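Proline iminopeptidase-related protein (PDB 2YYS) is of unknown function but has an alpha/beta-hydrolase fold and may act as a peptidase. Local coordinates at residues A[235-240]-A[245-250]. Residues are numbered along the deposited sequence; the frame is centred on the assembly and turned at random.
Sequences YAEEVA and APIRVL
Ile247 and Ala240 make the apolar centre of this contact, with the methyl CB of Ala240 lying 3.7 Å from the branched CB of Ile247. A single methyl suits Ala240, which faces the strand, and its CB also lies 3.4 Å from the carbonyl O of Ala245. One turn earlier, Ala236 receives the far end of the isoleucine: with CG1 anti to the backbone N (chi1 -176°) and the chain extended beyond it, CD1 reaches to 4.2 Å from Ala236 CB and 3.6 Å from Ala236 O. A beta-branched residue suits this strand position, where Ile247 packs between the helix and Val223 and Val225 of the neighbouring strand.

Strand 221-226, helix 236-243 and strand 247-250 form a beta-alpha-beta unit of the alpha/beta-hydrolase fold, and 247-250 is the last, edge strand of its sheet. Helix and strand segments run nearly antiparallel, at 161°, with their axes 9.4 Å apart. Where the helix ends, Ala245 N donates a hydrogen bond to Ala240 O (2.9 Å), a carbonyl of the last helical turn.

At the border of the contact, the partly exposed Glu237 bends at chi2 and crosses Ile247 and Val249 at about right angles. Its OE1 meets Ile247 CG2 at 4.0 Å, while OE2, hydrogen-bonded to Tyr233 OH, passes Val249 CG2.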
ATOM      1  N   TYR A 235       1.791  14.805   4.205  1.00 17.94           N
ATOM      2  CA  TYR A 235       1.662  14.867   2.748  1.00 18.06           C
ATOM      3  C   TYR A 235       0.346  14.274   2.237  1.00 18.37           C
ATOM      4  O   TYR A 235      -0.140  14.679   1.188  1.00 18.72           O
ATOM      5  CB  TYR A 235       2.851  14.215   2.041  1.00 17.83           C
ATOM      6  CG  TYR A 235       3.011  14.768   0.654  1.00 18.28           C
ATOM      7  CD1 TYR A 235       3.705  15.946   0.432  1.00 18.92           C
ATOM      8  CD2 TYR A 235       2.416  14.139  -0.435  1.00 18.88           C
ATOM      9  CE1 TYR A 235       3.824  16.480  -0.848  1.00 19.92           C
ATOM     10  CE2 TYR A 235       2.521  14.652  -1.699  1.00 18.21           C
ATOM     11  CZ  TYR A 235       3.227  15.820  -1.911  1.00 19.25           C
ATOM     12  OH  TYR A 235       3.313  16.319  -3.186  1.00 18.84           O
ATOM     13  N   ALA A 236      -0.235  13.340   2.986  1.00 18.39           N
ATOM     14  CA  ALA A 236      -1.497  12.720   2.614  1.00 18.88           C
ATOM     15  C   ALA A 236      -2.630  13.743   2.487  1.00 19.59           C
ATOM     16  O   ALA A 236      -3.604  13.480   1.800  1.00 19.67           O
ATOM     17  CB  ALA A 236      -1.877  11.612   3.614  1.00 18.92           C
ATOM     18  N   GLU A 237      -2.506  14.897   3.144  1.00 20.21           N
ATOM     19  CA  GLU A 237      -3.454  15.999   2.953  1.00 21.14           C
ATOM     20  C   GLU A 237      -3.461  16.484   1.499  1.00 20.87           C
ATOM     21  O   GLU A 237      -4.522  16.783   0.964  1.00 20.05           O
ATOM     22  CB  GLU A 237      -3.122  17.209   3.844  1.00 21.70           C
ATOM     23  CG  GLU A 237      -3.166  16.950   5.342  1.00 24.67           C
ATOM     24  CD  GLU A 237      -4.559  17.045   5.932  1.00 29.00           C
ATOM     25  OE1 GLU A 237      -5.538  17.121   5.150  1.00 30.62           O
ATOM     26  OE2 GLU A 237      -4.668  17.031   7.185  1.00 31.26           O
ATOM     27  N   GLU A 238      -2.275  16.611   0.898  1.00 20.92           N
ATOM     28  CA  GLU A 238      -2.136  16.959  -0.523  1.00 21.35           C
ATOM     29  C   GLU A 238      -2.823  15.923  -1.411  1.00 21.01           C
ATOM     30  O   GLU A 238      -3.531  16.282  -2.353  1.00 21.15           O
ATOM     31  CB  GLU A 238      -0.653  17.091  -0.949  1.00 21.60           C
ATOM     32  CG  GLU A 238       0.083  18.333  -0.450  1.00 22.65           C
ATOM     33  CD  GLU A 238      -0.506  19.631  -0.974  1.00 24.74           C
ATOM     34  OE1 GLU A 238      -1.187  19.626  -2.024  1.00 24.35           O
ATOM     35  OE2 GLU A 238      -0.300  20.673  -0.328  1.00 26.78           O
ATOM     36  N   VAL A 239      -2.616  14.647  -1.105  1.00 20.53           N
ATOM     37  CA  VAL A 239      -3.226  13.561  -1.868  1.00 20.42           C
ATOM     38  C   VAL A 239      -4.731  13.692  -1.849  1.00 20.11           C
ATOM     39  O   VAL A 239      -5.386  13.635  -2.889  1.00 19.77           O
ATOM     40  CB  VAL A 239      -2.829  12.169  -1.316  1.00 20.63           C
ATOM     41  CG1 VAL A 239      -3.597  11.064  -1.999  1.00 21.39           C
ATOM     42  CG2 VAL A 239      -1.340  11.941  -1.498  1.00 21.15           C
ATOM     43  N   ALA A 240      -5.285  13.865  -0.660  1.00 19.83           N
ATOM     44  CA  ALA A 240      -6.725  13.921  -0.508  1.00 19.79           C
ATOM     45  C   ALA A 240      -7.303  15.148  -1.203  1.00 19.97           C
ATOM     46  O   ALA A 240      -8.349  15.073  -1.832  1.00 19.60           O
ATOM     47  CB  ALA A 240      -7.095  13.933   0.951  1.00 20.21           C
ATOM     48  N   ALA A 245     -10.831  13.620  -2.240  1.00 19.97           N
ATOM     49  CA  ALA A 245     -11.249  12.474  -1.455  1.00 19.99           C
ATOM     50  C   ALA A 245     -11.338  12.857   0.021  1.00 19.62           C
ATOM     51  O   ALA A 245     -10.479  13.559   0.531  1.00 19.33           O
ATOM     52  CB  ALA A 245     -10.234  11.373  -1.622  1.00 20.36           C
ATOM     53  N   PRO A 246     -12.356  12.385   0.725  1.00 19.67           N
ATOM     54  CA  PRO A 246     -12.348  12.528   2.179  1.00 19.49           C
ATOM     55  C   PRO A 246     -11.081  11.908   2.786  1.00 19.33           C
ATOM     56  O   PRO A 246     -10.551  10.897   2.301  1.00 18.05           O
ATOM     57  CB  PRO A 246     -13.607  11.784   2.617  1.00 19.83           C
ATOM     58  CG  PRO A 246     -14.493  11.786   1.393  1.00 20.43           C
ATOM     59  CD  PRO A 246     -13.573  11.720   0.229  1.00 19.49           C
ATOM     60  N   ILE A 247     -10.578  12.559   3.821  1.00 19.58           N
ATOM     61  CA  ILE A 247      -9.427  12.076   4.563  1.00 20.05           C
ATOM     62  C   ILE A 247      -9.811  11.966   6.030  1.00 20.64           C
ATOM     63  O   ILE A 247     -10.514  12.827   6.553  1.00 20.34           O
ATOM     64  CB  ILE A 247      -8.197  13.002   4.377  1.00 20.06           C
ATOM     65  CG1 ILE A 247      -6.989  12.402   5.094  1.00 19.41           C
ATOM     66  CG2 ILE A 247      -8.491  14.474   4.832  1.00 20.33           C
ATOM     67  CD1 ILE A 247      -5.675  13.032   4.730  1.00 20.36           C
ATOM     68  N   ARG A 248      -9.367  10.885   6.666  1.00 21.16           N
ATOM     69  CA  ARG A 248      -9.491  10.698   8.103  1.00 21.79           C
ATOM     70  C   ARG A 248      -8.092  10.487   8.650  1.00 21.22           C
ATOM     71  O   ARG A 248      -7.376   9.589   8.210  1.00 21.44           O
ATOM     72  CB  ARG A 248     -10.358   9.482   8.430  1.00 22.51           C
ATOM     73  CG  ARG A 248     -11.797   9.560   7.910  1.00 25.41           C
ATOM     74  CD  ARG A 248     -12.634  10.654   8.559  1.00 28.61           C
ATOM     75  NE  ARG A 248     -13.949  10.791   7.921  1.00 30.87           N
ATOM     76  CZ  ARG A 248     -14.299  11.729   7.029  1.00 31.49           C
ATOM     77  NH1 ARG A 248     -13.435  12.649   6.603  1.00 30.18           N
ATOM     78  NH2 ARG A 248     -15.535  11.731   6.543  1.00 32.89           N
ATOM     79  N   VAL A 249      -7.718  11.335   9.599  1.00 20.70           N
ATOM     80  CA  VAL A 249      -6.413  11.328  10.245  1.00 20.48           C
ATOM     81  C   VAL A 249      -6.600  10.813  11.679  1.00 20.60           C
ATOM     82  O   VAL A 249      -7.272  11.445  12.477  1.00 20.03           O
ATOM     83  CB  VAL A 249      -5.810  12.751  10.257  1.00 20.15           C
ATOM     84  CG1 VAL A 249      -4.397  12.739  10.791  1.00 20.70           C
ATOM     85  CG2 VAL A 249      -5.829  13.356   8.842  1.00 19.69           C
ATOM     86  N   LEU A 250      -6.025   9.657  11.994  1.00 20.92           N
ATOM     87  CA  LEU A 250      -6.231   9.030  13.296  1.00 21.28           C
ATOM     88  C   LEU A 250      -5.174   9.534  14.260  1.00 21.44           C
ATOM     89  O   LEU A 250      -3.988   9.371  14.002  1.00 20.51           O
ATOM     90  CB  LEU A 250      -6.149   7.499  13.203  1.00 21.33           C
ATOM     91  CG  LEU A 250      -7.029   6.805  12.154  1.00 22.50           C
ATOM     92  CD1 LEU A 250      -7.080   5.298  12.384  1.00 23.61           C
ATOM     93  CD2 LEU A 250      -8.428   7.383  12.136  1.00 23.36           C
TER